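Local structure of cell wall surface anchor family protein (Streptococcus pneumoniae, 4OQ1) at residues F168-V173 and Y218-V223; V260-V265 and G306-E311; M277-K282 and E297-S302. The protein serves as an ancillary pilin of Streptococcus pneumoniae, built of CnaB-type domains, and probably attaches the pilus to the bacterial cell wall. The protein carries 3 engineered substitutions. All coordinates share one frame; numbering follows the deposited sequence.

Contact 1: residues F168-V173 and Y218-V223; sequences FKLVSV and YRFKEV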
# COMPACT_ATOMS: atom_id res chain seq x y z
N PHE A 168 -3.51 0.24 5.62
CA PHE A 168 -2.62 1.40 5.96
C PHE A 168 -2.34 2.20 4.68
O PHE A 168 -2.39 1.68 3.57
CB PHE A 168 -1.31 0.90 6.53
CG PHE A 168 -1.42 0.38 7.93
CD1 PHE A 168 -1.74 -0.87 8.18
CD2 PHE A 168 -1.11 1.17 9.01
CE1 PHE A 168 -1.78 -1.37 9.49
CE2 PHE A 168 -1.20 0.72 10.33
CZ PHE A 168 -1.51 -0.57 10.56
N LYS A 169 -2.15 3.51 4.83
CA LYS A 169 -1.50 4.24 3.76
C LYS A 169 -0.14 4.65 4.24
O LYS A 169 0.15 4.82 5.45
CB LYS A 169 -2.31 5.49 3.33
CG LYS A 169 -3.58 5.16 2.59
CD LYS A 169 -4.30 6.44 2.16
CE LYS A 169 -5.73 6.27 1.67
NZ LYS A 169 -5.91 5.34 0.52
N LEU A 170 0.79 4.69 3.29
CA LEU A 170 2.16 5.07 3.50
C LEU A 170 2.43 6.48 2.96
O LEU A 170 2.21 6.75 1.82
CB LEU A 170 2.99 4.10 2.76
CG LEU A 170 4.49 4.28 2.78
CD1 LEU A 170 4.97 4.13 4.21
CD2 LEU A 170 5.13 3.20 1.87
N VAL A 171 2.94 7.35 3.81
CA VAL A 171 3.28 8.68 3.48
C VAL A 171 4.74 8.97 3.96
O VAL A 171 5.26 8.34 4.88
CB VAL A 171 2.37 9.72 4.17
CG1 VAL A 171 0.93 9.44 3.81
CG2 VAL A 171 2.60 9.77 5.68
N SER A 172 5.44 9.82 3.22
CA SER A 172 6.79 10.24 3.60
C SER A 172 6.55 11.45 4.48
O SER A 172 5.50 12.07 4.42
CB SER A 172 7.62 10.64 2.37
OG SER A 172 6.96 11.66 1.63
N VAL A 173 7.56 11.77 5.24
CA VAL A 173 7.54 12.79 6.23
C VAL A 173 8.70 13.78 6.02
O VAL A 173 9.86 13.36 5.92
CB VAL A 173 7.74 12.17 7.60
CG1 VAL A 173 7.96 13.28 8.66
CG2 VAL A 173 6.57 11.32 7.96
N TYR A 218 9.31 7.99 7.20
CA TYR A 218 8.00 7.53 6.69
C TYR A 218 7.02 7.37 7.86
O TYR A 218 7.42 7.28 9.00
CB TYR A 218 8.12 6.18 5.89
CG TYR A 218 8.92 6.34 4.64
CD1 TYR A 218 10.30 6.14 4.67
CD2 TYR A 218 8.34 6.78 3.46
CE1 TYR A 218 11.06 6.33 3.56
CE2 TYR A 218 9.10 7.03 2.32
CZ TYR A 218 10.48 6.77 2.37
OH TYR A 218 11.25 6.93 1.21
N ARG A 219 5.74 7.23 7.49
CA ARG A 219 4.65 7.02 8.45
C ARG A 219 3.62 6.09 7.79
O ARG A 219 3.20 6.32 6.64
CB ARG A 219 4.10 8.37 8.66
CG ARG A 219 3.00 8.57 9.61
CD ARG A 219 2.98 10.10 9.80
NE ARG A 219 4.01 10.68 10.67
CZ ARG A 219 4.19 12.01 10.80
NH1 ARG A 219 3.51 12.85 10.07
NH2 ARG A 219 5.10 12.51 11.59
N PHE A 220 3.26 5.03 8.54
CA PHE A 220 2.17 4.16 8.16
C PHE A 220 0.89 4.63 8.93
O PHE A 220 0.90 4.67 10.15
CB PHE A 220 2.49 2.71 8.50
CG PHE A 220 3.40 2.05 7.58
CD1 PHE A 220 2.91 1.22 6.58
CD2 PHE A 220 4.78 2.08 7.79
CE1 PHE A 220 3.79 0.55 5.74
CE2 PHE A 220 5.65 1.37 6.96
CZ PHE A 220 5.14 0.63 5.93
N LYS A 221 -0.16 5.04 8.19
CA LYS A 221 -1.38 5.51 8.78
C LYS A 221 -2.47 4.52 8.69
O LYS A 221 -2.75 4.02 7.61
CB LYS A 221 -1.86 6.81 8.10
CG LYS A 221 -0.79 7.82 7.85
CD LYS A 221 -1.39 9.03 7.14
CE LYS A 221 -2.37 9.83 7.96
NZ LYS A 221 -1.60 10.51 9.03
N GLU A 222 -3.08 4.20 9.82
CA GLU A 222 -4.09 3.10 9.86
C GLU A 222 -5.48 3.58 9.41
O GLU A 222 -6.39 3.75 10.24
CB GLU A 222 -4.16 2.47 11.24
CG GLU A 222 -5.00 1.24 11.27
CD GLU A 222 -4.84 0.41 12.55
OE1 GLU A 222 -3.96 0.70 13.36
OE2 GLU A 222 -5.69 -0.49 12.75
N VAL A 223 -5.65 3.74 8.12
CA VAL A 223 -6.85 4.30 7.55
C VAL A 223 -8.02 3.36 7.54
O VAL A 223 -9.14 3.83 7.54
CB VAL A 223 -6.61 4.84 6.09
CG1 VAL A 223 -5.70 6.04 6.18
CG2 VAL A 223 -6.11 3.72 5.15
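Lys169 and Lys221 form one antiparallel hydrogen-bonded pair, and Val171 and Arg219 form the next. Lys169 N gives its hydrogen to Lys221 O at 2.9 Å, and Lys221 N returns a nearly straight bond (173°) to Lys169 O at 2.8 Å. Val171 N reaches Arg219 O at 3.0 Å, and Arg219 N reaches Val171 O at 2.9 Å, which meets the backbone needs of all four residues.

Their side chains share one face, and the long polar ones find partners beyond the two strands. Arg219 uses all three guanidinium nitrogens: NE in a salt bridge to Asp237, NH2 in another to Asp176, and NH1 in a hydrogen bond to Ser178. Val173 CG2 lies over the centre of this group, 3.8 Å from Arg219 CZ, a fitting place for a methyl because the N-H groups point outward in the plane. Lys221 NZ forms a salt bridge with Asp235, and Lys169 NZ a hydrogen bond with Thr199 OG1.

The opposite face is largely apolar. Leu170, with CG anti to the backbone N (chi1 178°), sets CD1 over the Phe220 ring in a CH-pi contact, 3.9 Å from its centroid. Tyr218 sends its hydroxyl to Pro214 O. Glu222 CB touches Phe168 CE2 at 3.6 Å, and its chain continues to Lys155 of strand 150-157, consistent with the glutamate beside the isopeptide site of a CnaB domain.

Contact 2: residues V260-V265 and G306-E311; sequences VDFMKV and GRFRVE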
# COMPACT_ATOMS: atom_id res chain seq x y z
N VAL A 260 -27.99 -3.95 24.34
CA VAL A 260 -28.80 -2.98 25.08
C VAL A 260 -30.25 -3.19 24.68
O VAL A 260 -30.57 -3.33 23.52
CB VAL A 260 -28.42 -1.51 24.86
CG1 VAL A 260 -29.23 -0.58 25.77
CG2 VAL A 260 -26.96 -1.32 25.12
N ASP A 261 -31.10 -3.23 25.68
CA ASP A 261 -32.56 -3.38 25.48
C ASP A 261 -33.15 -2.04 25.71
O ASP A 261 -32.84 -1.40 26.69
CB ASP A 261 -33.11 -4.28 26.55
CG ASP A 261 -32.84 -5.74 26.26
OD1 ASP A 261 -33.08 -6.19 25.10
OD2 ASP A 261 -32.36 -6.42 27.19
N PHE A 262 -34.03 -1.67 24.83
CA PHE A 262 -34.76 -0.44 24.95
C PHE A 262 -36.30 -0.66 25.03
O PHE A 262 -36.88 -1.62 24.48
CB PHE A 262 -34.47 0.51 23.76
CG PHE A 262 -33.02 0.91 23.63
CD1 PHE A 262 -32.56 2.04 24.32
CD2 PHE A 262 -32.25 0.28 22.75
CE1 PHE A 262 -31.27 2.43 24.24
CE2 PHE A 262 -30.92 0.67 22.63
CZ PHE A 262 -30.44 1.74 23.41
N MET A 263 -36.95 0.34 25.61
CA MET A 263 -38.44 0.46 25.56
C MET A 263 -38.90 1.92 25.38
O MET A 263 -38.53 2.85 26.17
CB MET A 263 -39.09 -0.12 26.82
CG MET A 263 -40.58 -0.29 26.62
SD MET A 263 -41.47 -0.69 28.14
CE MET A 263 -43.08 -0.18 27.65
N LYS A 264 -39.66 2.13 24.31
CA LYS A 264 -40.16 3.45 23.95
C LYS A 264 -41.53 3.67 24.56
O LYS A 264 -42.48 2.94 24.26
CB LYS A 264 -40.23 3.60 22.43
CG LYS A 264 -40.66 4.98 21.96
CD LYS A 264 -39.55 6.01 22.17
CE LYS A 264 -39.97 7.38 21.66
NZ LYS A 264 -40.85 8.08 22.64
N VAL A 265 -41.63 4.67 25.41
CA VAL A 265 -42.86 4.95 26.13
C VAL A 265 -43.26 6.37 26.07
O VAL A 265 -42.48 7.22 25.67
CB VAL A 265 -42.84 4.63 27.63
CG1 VAL A 265 -42.45 3.20 27.88
CG2 VAL A 265 -41.90 5.53 28.38
N GLY A 306 -43.48 -1.49 22.68
CA GLY A 306 -42.47 -0.46 22.92
C GLY A 306 -41.04 -0.93 22.72
O GLY A 306 -40.13 -0.15 22.69
N ARG A 307 -40.80 -2.24 22.64
CA ARG A 307 -39.44 -2.77 22.70
C ARG A 307 -38.62 -2.82 21.38
O ARG A 307 -39.12 -3.06 20.29
CB ARG A 307 -39.39 -4.21 23.26
CG ARG A 307 -39.88 -4.43 24.66
CD ARG A 307 -39.02 -3.71 25.68
NE ARG A 307 -37.74 -4.42 25.89
CZ ARG A 307 -37.50 -5.34 26.86
NH1 ARG A 307 -38.43 -5.69 27.76
NH2 ARG A 307 -36.31 -5.87 26.95
N PHE A 308 -37.32 -2.63 21.58
CA PHE A 308 -36.32 -2.80 20.57
C PHE A 308 -34.96 -2.95 21.24
O PHE A 308 -34.78 -2.67 22.42
CB PHE A 308 -36.35 -1.68 19.53
CG PHE A 308 -36.08 -0.29 20.11
CD1 PHE A 308 -37.05 0.42 20.75
CD2 PHE A 308 -34.82 0.30 19.94
CE1 PHE A 308 -36.77 1.66 21.23
CE2 PHE A 308 -34.57 1.59 20.43
CZ PHE A 308 -35.53 2.22 21.05
N ARG A 309 -33.96 -3.31 20.43
CA ARG A 309 -32.76 -3.86 20.93
C ARG A 309 -31.60 -3.69 19.92
O ARG A 309 -31.84 -3.65 18.76
CB ARG A 309 -33.03 -5.35 21.09
CG ARG A 309 -32.09 -6.06 21.94
CD ARG A 309 -32.65 -7.45 22.24
NE ARG A 309 -31.76 -8.05 23.21
CZ ARG A 309 -30.77 -8.88 22.90
NH1 ARG A 309 -29.99 -9.37 23.86
NH2 ARG A 309 -30.56 -9.23 21.64
N VAL A 310 -30.40 -3.52 20.44
CA VAL A 310 -29.14 -3.62 19.66
C VAL A 310 -28.26 -4.69 20.36
O VAL A 310 -28.14 -4.73 21.59
CB VAL A 310 -28.38 -2.28 19.59
CG1 VAL A 310 -29.30 -1.19 19.12
CG2 VAL A 310 -27.81 -1.88 20.95
N GLU A 311 -27.74 -5.58 19.55
CA GLU A 311 -26.98 -6.68 20.09
C GLU A 311 -25.61 -6.82 19.40
O GLU A 311 -25.43 -6.48 18.22
CB GLU A 311 -27.81 -7.97 19.94
CG GLU A 311 -27.04 -9.24 20.33
CD GLU A 311 -27.90 -10.50 20.40
OE1 GLU A 311 -29.07 -10.46 19.94
OE2 GLU A 311 -27.40 -11.55 20.92
O HOH W 1 -35.77 -4.96 24.05
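Asp261 OD1 is gripped from several directions. Arg309 NE gives it a weak hydrogen bond of 3.0 Å within a salt bridge, a water donates to it, and Arg307 NH2 forms a long salt bridge at 3.7 Å. This antiparallel strand pair belongs to a prealbumin-like (CnaB) domain, with Asp261, Arg307 and Arg309 on one face and Phe262 and Phe308 on the other. The same water accepts from Arg307 NE at 2.7 Å and donates to Phe308 O, tying side chains to the strand. Arg309, extended from CG to NE, lies beside Asp261 and gives NH2 to Glu311 OE1 at 2.6 Å, so one guanidinium joins two acids.

Phe262 N donates to Phe308 O at 2.7 Å and Phe308 N returns a bond to Phe262 O; Val260 and Val310 are bonded both ways too. At the far end Lys264 N donates to Gly306 O at 2.8 Å; the positive phi of Gly306 (82°) suits a residue lacking CB.

On the buried face Phe308 holds CG between its backbone N and carbonyl carbon (chi1 62°), and its ring turns one face to Phe262 CB. The two rings are nearly parallel but slid apart. Lys264 NZ is covalently joined to Asn354 CG, the isopeptide cross-link known from CnaB domains. Within the aromatic pair, Phe262 CB sits toward the rim of that face, 3.4 Å from Phe308 CZ.

Contact 3: residues M277-K282 and E297-S302; sequences MFKVMK and EVVVTS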
# COMPACT_ATOMS: atom_id res chain seq x y z
N MET A 277 -38.95 5.03 15.09
CA MET A 277 -37.82 4.51 14.32
C MET A 277 -36.55 5.27 14.55
O MET A 277 -36.52 6.51 14.44
CB MET A 277 -38.16 4.37 12.80
CG MET A 277 -39.48 3.68 12.48
SD MET A 277 -39.87 3.72 10.70
CE MET A 277 -38.56 2.65 10.08
N PHE A 278 -35.48 4.53 14.78
CA PHE A 278 -34.19 5.08 14.94
C PHE A 278 -33.10 4.43 14.10
O PHE A 278 -33.07 3.17 13.89
CB PHE A 278 -33.72 5.01 16.37
CG PHE A 278 -34.70 5.53 17.39
CD1 PHE A 278 -34.60 6.84 17.87
CD2 PHE A 278 -35.66 4.70 17.92
CE1 PHE A 278 -35.47 7.29 18.87
CE2 PHE A 278 -36.56 5.17 18.87
CZ PHE A 278 -36.44 6.48 19.34
N LYS A 279 -32.13 5.24 13.72
CA LYS A 279 -30.90 4.69 13.13
C LYS A 279 -29.82 4.71 14.13
O LYS A 279 -29.66 5.73 14.84
CB LYS A 279 -30.54 5.52 11.90
CG LYS A 279 -29.36 5.04 11.12
CD LYS A 279 -29.23 5.82 9.82
CE LYS A 279 -30.34 5.54 8.79
NZ LYS A 279 -30.21 6.34 7.52
N VAL A 280 -29.08 3.59 14.26
CA VAL A 280 -28.03 3.58 15.24
C VAL A 280 -26.74 4.18 14.71
O VAL A 280 -26.33 3.79 13.67
CB VAL A 280 -27.75 2.14 15.76
CG1 VAL A 280 -26.67 2.22 16.78
CG2 VAL A 280 -29.02 1.49 16.33
N MET A 281 -26.14 5.14 15.39
CA MET A 281 -24.95 5.85 14.88
C MET A 281 -23.86 5.94 15.90
O MET A 281 -24.11 5.89 17.10
CB MET A 281 -25.29 7.30 14.60
CG MET A 281 -26.64 7.52 13.98
SD MET A 281 -26.48 7.56 12.19
CE MET A 281 -27.52 8.95 11.97
N LYS A 282 -22.64 6.12 15.41
CA LYS A 282 -21.51 6.54 16.21
C LYS A 282 -21.11 7.93 15.80
O LYS A 282 -21.56 8.42 14.78
CB LYS A 282 -20.36 5.56 16.20
CG LYS A 282 -19.79 5.10 14.86
CD LYS A 282 -19.16 3.70 15.06
CE LYS A 282 -18.56 3.11 13.79
NZ LYS A 282 -17.21 3.68 13.52
N GLU A 297 -26.69 -0.96 7.46
CA GLU A 297 -26.91 0.04 8.52
C GLU A 297 -27.99 -0.46 9.49
O GLU A 297 -28.95 -1.14 9.10
CB GLU A 297 -27.33 1.39 7.96
CG GLU A 297 -26.28 1.97 7.04
CD GLU A 297 -26.70 3.28 6.38
OE1 GLU A 297 -27.74 3.82 6.71
OE2 GLU A 297 -25.96 3.78 5.52
N VAL A 298 -27.82 -0.15 10.76
CA VAL A 298 -28.71 -0.66 11.80
C VAL A 298 -29.85 0.32 12.03
O VAL A 298 -29.63 1.46 12.57
CB VAL A 298 -27.95 -0.83 13.09
CG1 VAL A 298 -28.84 -1.33 14.22
CG2 VAL A 298 -26.74 -1.73 12.91
N VAL A 299 -31.07 -0.12 11.71
CA VAL A 299 -32.29 0.66 12.00
C VAL A 299 -33.14 -0.16 12.96
O VAL A 299 -33.31 -1.39 12.80
CB VAL A 299 -33.02 1.02 10.73
CG1 VAL A 299 -34.43 1.59 10.96
CG2 VAL A 299 -32.17 2.02 9.96
N VAL A 300 -33.63 0.50 14.00
CA VAL A 300 -34.52 -0.17 14.91
C VAL A 300 -35.88 0.55 15.02
O VAL A 300 -36.01 1.77 14.84
CB VAL A 300 -33.94 -0.37 16.26
CG1 VAL A 300 -32.85 -1.42 16.19
CG2 VAL A 300 -33.45 0.95 16.85
N THR A 301 -36.91 -0.26 15.26
CA THR A 301 -38.35 0.28 15.34
C THR A 301 -38.98 -0.26 16.63
O THR A 301 -38.95 -1.47 16.88
CB THR A 301 -39.28 -0.11 14.15
OG1 THR A 301 -38.72 0.33 12.92
CG2 THR A 301 -40.70 0.57 14.29
N SER A 302 -39.48 0.64 17.47
CA SER A 302 -40.25 0.22 18.72
C SER A 302 -41.44 -0.65 18.30
O SER A 302 -42.15 -0.30 17.40
CB SER A 302 -40.68 1.42 19.57
OG SER A 302 -41.63 2.26 18.92
O HOH W 2 -27.05 2.87 11.04
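Phe278 and Val280 meet Val300 and Val298 in an antiparallel strand pairing, one face turned to the domain interior and the other to the surface. Phe278 and Val300 are a hydrogen-bonded pair: Phe278 N reaches Val300 O at 2.8 Å and Val300 N reaches Phe278 O at 2.7 Å. Val280 N continues the pattern with a nearly straight bond (175°) to Val298 O.

The return bond from Val298 N is absent, for the strands diverge here. Val298 N and Val280 O stand about 5.1 Å apart, and a water lies between them, 2.9 Å from Val280 O and accepting only weakly from Val298 N. Branched valines tolerate the extended backbone well and fill the inner side: Val280 CG2 meets Val298 CG1 at 3.5 Å, and Val300 CG2 rests against Phe278 CB.

These strands belong to the larger sheet of a CnaB domain, the IgG-rev arrangement in which two sheets pack face to face. Strand 316-322 flanks 277-282 on its other side, while Val300 and Phe278 lean on Phe308 of the facing sheet.

On the outer face Met277 and Thr301 run side by side in the same direction, Met277 CG 3.5 Å from Thr301 OG1. Lys279 starts with CG anti to the backbone N (chi1 -176°) and bends at chi3, which brings CE to 4.1 Å from Val299 CG2. CE just touches the methyl, while NZ makes a long salt bridge of 3.6 Å to Glu297 OE1.

Overall arrangement
All three contacts pair antiparallel strands, yet each has a mix of core and surface. Contact 1 lies in one prealbumin-like domain, centred about 34 Å from contact 3 and 41 Å from contact 2, and touches neither. Contacts 2 and 3 share the next domain, with 277-282 and 297-302 nested in the loop that 260-265 and 306-311 close. They belong to facing sheets, which pack through Phe308 CD2 on Val300 CG2 at 3.4 Å and Lys264 against Ser302. Their outer chemistry differs: contact 2 has an acid-arginine network with water, contact 3 one long salt bridge, and contact 1 sends Arg219 and Lys221 to acids and Lys169 to a threonine hydroxyl.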